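Side-chain contact in putative endo-1,4-beta-xylanase (Bacteroides thetaiotaomicron VPI-5482, PDB 5MSX), which probably hydrolyses O-glycosidic bonds as a family 43 glycoside hydrolase, most likely as an arabinofuranosidase acting on the plant pectin rhamnogalacturonan II: residues 35-40 / 46-51. Numbering follows the deposited sequence.
Sequences ADASIQ and FYCYAT. With EDO (1,2-ethanediol), chain U.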
loop_
_atom_site.group_PDB
_atom_site.type_symbol
_atom_site.label_atom_id
_atom_site.label_comp_id
_atom_site.label_asym_id
_atom_site.label_seq_id
_atom_site.Cartn_x
_atom_site.Cartn_y
_atom_site.Cartn_z
ATOM N N ALA C 35 -24.349 18.707 5.888
ATOM C CA ALA C 35 -23.617 18.919 7.108
ATOM C C ALA C 35 -22.361 18.031 7.145
ATOM O O ALA C 35 -22.198 17.116 6.331
ATOM C CB ALA C 35 -24.510 18.596 8.291
ATOM N N ASP C 36 -21.499 18.302 8.112
ATOM C CA ASP C 36 -20.365 17.454 8.421
ATOM C C ASP C 36 -19.444 17.327 7.182
ATOM O O ASP C 36 -18.928 16.243 6.895
ATOM C CB ASP C 36 -20.808 16.043 8.882
ATOM C CG ASP C 36 -21.974 16.044 9.904
ATOM O OD1 ASP C 36 -22.030 16.909 10.804
ATOM O OD2 ASP C 36 -22.794 15.103 9.817
ATOM N N ALA C 37 -19.246 18.429 6.472
ATOM C CA ALA C 37 -18.643 18.407 5.140
ATOM C C ALA C 37 -17.138 18.186 5.165
ATOM O O ALA C 37 -16.430 18.672 6.066
ATOM C CB ALA C 37 -18.963 19.691 4.396
ATOM N N SER C 38 -16.663 17.432 4.177
ATOM C CA SER C 38 -15.254 17.193 3.939
ATOM C C SER C 38 -15.008 17.670 2.552
ATOM O O SER C 38 -15.530 17.099 1.613
ATOM C CB SER C 38 -14.926 15.699 4.053
ATOM O OG SER C 38 -15.036 15.286 5.402
ATOM N N ILE C 39 -14.280 18.775 2.429
ATOM C CA ILE C 39 -14.074 19.429 1.164
ATOM C C ILE C 39 -12.582 19.404 0.836
ATOM O O ILE C 39 -11.732 19.589 1.715
ATOM C CB ILE C 39 -14.617 20.855 1.204
ATOM C CG1 ILE C 39 -16.156 20.839 1.415
ATOM C CG2 ILE C 39 -14.235 21.613 -0.066
ATOM C CD1 ILE C 39 -16.693 22.149 1.980
ATOM N N GLN C 40 -12.262 19.144 -0.427
ATOM C CA GLN C 40 -10.869 18.963 -0.839
ATOM C C GLN C 40 -10.714 19.181 -2.333
ATOM O O GLN C 40 -11.660 18.998 -3.083
ATOM C CB GLN C 40 -10.372 17.545 -0.429
ATOM C CG GLN C 40 -11.135 16.428 -1.103
ATOM C CD GLN C 40 -10.820 15.041 -0.594
ATOM O OE1 GLN C 40 -11.732 14.307 -0.214
ATOM N NE2 GLN C 40 -9.535 14.652 -0.606
ATOM N N PHE C 46 -12.663 20.542 -7.125
ATOM C CA PHE C 46 -13.107 20.472 -5.713
ATOM C C PHE C 46 -14.178 19.415 -5.530
ATOM O O PHE C 46 -15.017 19.238 -6.395
ATOM C CB PHE C 46 -13.593 21.816 -5.195
ATOM C CG PHE C 46 -12.577 22.936 -5.364
ATOM C CD1 PHE C 46 -11.571 23.127 -4.429
ATOM C CD2 PHE C 46 -12.638 23.794 -6.460
ATOM C CE1 PHE C 46 -10.627 24.141 -4.584
ATOM C CE2 PHE C 46 -11.719 24.825 -6.616
ATOM C CZ PHE C 46 -10.705 25.010 -5.676
ATOM N N TYR C 47 -14.084 18.676 -4.427
ATOM C CA TYR C 47 -15.028 17.652 -4.053
ATOM C C TYR C 47 -15.572 17.986 -2.662
ATOM O O TYR C 47 -14.807 18.465 -1.800
ATOM C CB TYR C 47 -14.329 16.306 -3.978
ATOM C CG TYR C 47 -13.906 15.757 -5.310
ATOM C CD1 TYR C 47 -12.799 16.270 -5.983
ATOM C CD2 TYR C 47 -14.634 14.725 -5.918
ATOM C CE1 TYR C 47 -12.418 15.765 -7.210
ATOM C CE2 TYR C 47 -14.244 14.200 -7.136
ATOM C CZ TYR C 47 -13.153 14.740 -7.779
ATOM O OH TYR C 47 -12.813 14.216 -8.982
ATOM N N CYS C 48 -16.879 17.737 -2.460
ATOM C CA CYS C 48 -17.539 17.859 -1.179
ATOM C C CYS C 48 -18.302 16.579 -0.854
ATOM O O CYS C 48 -19.328 16.266 -1.470
ATOM C CB CYS C 48 -18.466 19.080 -1.152
ATOM S SG CYS C 48 -19.358 19.318 0.434
ATOM N N TYR C 49 -17.761 15.826 0.107
ATOM C CA TYR C 49 -18.398 14.681 0.690
ATOM C C TYR C 49 -19.039 15.120 2.016
ATOM O O TYR C 49 -18.358 15.642 2.901
ATOM C CB TYR C 49 -17.340 13.630 1.007
ATOM C CG TYR C 49 -16.543 13.109 -0.185
ATOM C CD1 TYR C 49 -17.037 12.055 -0.978
ATOM C CD2 TYR C 49 -15.285 13.610 -0.491
ATOM C CE1 TYR C 49 -16.303 11.545 -2.045
ATOM C CE2 TYR C 49 -14.553 13.107 -1.562
ATOM C CZ TYR C 49 -15.052 12.066 -2.320
ATOM O OH TYR C 49 -14.320 11.570 -3.381
ATOM N N ALA C 50 -20.314 14.852 2.194
ATOM C CA ALA C 50 -21.038 15.365 3.353
ATOM C C ALA C 50 -22.170 14.433 3.748
ATOM O O ALA C 50 -22.502 13.503 2.999
ATOM C CB ALA C 50 -21.564 16.769 3.056
ATOM N N THR C 51 -22.704 14.652 4.950
ATOM C CA THR C 51 -23.998 14.111 5.331
ATOM C C THR C 51 -25.085 14.871 4.538
ATOM O O THR C 51 -25.112 16.116 4.547
ATOM C CB THR C 51 -24.258 14.323 6.826
ATOM O OG1 THR C 51 -23.182 13.799 7.600
ATOM C CG2 THR C 51 -25.616 13.710 7.268
HETATM C C1 EDO U . -25.143 13.573 13.323
HETATM O O1 EDO U . -24.149 14.402 13.944
HETATM C C2 EDO U . -25.056 13.675 11.820
HETATM O O2 EDO U . -24.653 14.989 11.472
#
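Ser-38 and Gln-40 pair with Tyr-49 and Tyr-47 in the antiparallel beta hairpin of strands 37-42 and 45-52, part of one blade of the five-bladed beta-propeller characteristic of glycoside hydrolase family 43. Each pair exchanges two backbone hydrogen bonds, the Ser-38 N to Tyr-49 O one being 2.8 Å long. Ile-39 and Cys-48 form the non-hydrogen-bonded pair between them. Ala-35 and Thr-51 also exchange two bonds, but the register slips by one residue at a beta bulge, where the chain turns a corner at Asp-36.

That corner carries the side-chain polar contact. Asp-36, the predicted proton acceptor, has CG anti to its own carbonyl carbon (chi1 -45°), and this torsion carries the carboxylate to Thr-51. Thr-51 OG1 donates to Asp-36 OD2 over 2.6 Å, on the anti side and 17° out of the carboxylate plane. O2 of a 1,2-ethanediol, probably from the crystallisation liquor and also bonded to Arg-286, lies 2.5 Å from Asp-36 OD2, so short that this second bond is doubtful in detail. Thr-51 OG1 is in turn hydrogen-bonded to Ala-93 N, consistent with the threonine positioning the carboxylate from a second shell.

On the face of Ile-39 and Cys-48 the packing is apolar: Cys-48 SG lies 3.7 Å from Ile-39 CG1 and 4.0 Å from Ala-37 CB. Toward the bulge, Ala-37 CB and Ala-50 CB also touch.

The other face bears Ser-38, Gln-40 and both tyrosines. Ser-38 OG bonds to Pro-94 O, and Tyr-49 OH to Pro-122 O. The Gln-40 amide, its plane 68° from the Tyr-49 ring, takes a hydrogen bond from Ala-97 N on OE1; at the ring's edge, Gln-40 OE1 also sits 3.3 Å from Tyr-49 CE2.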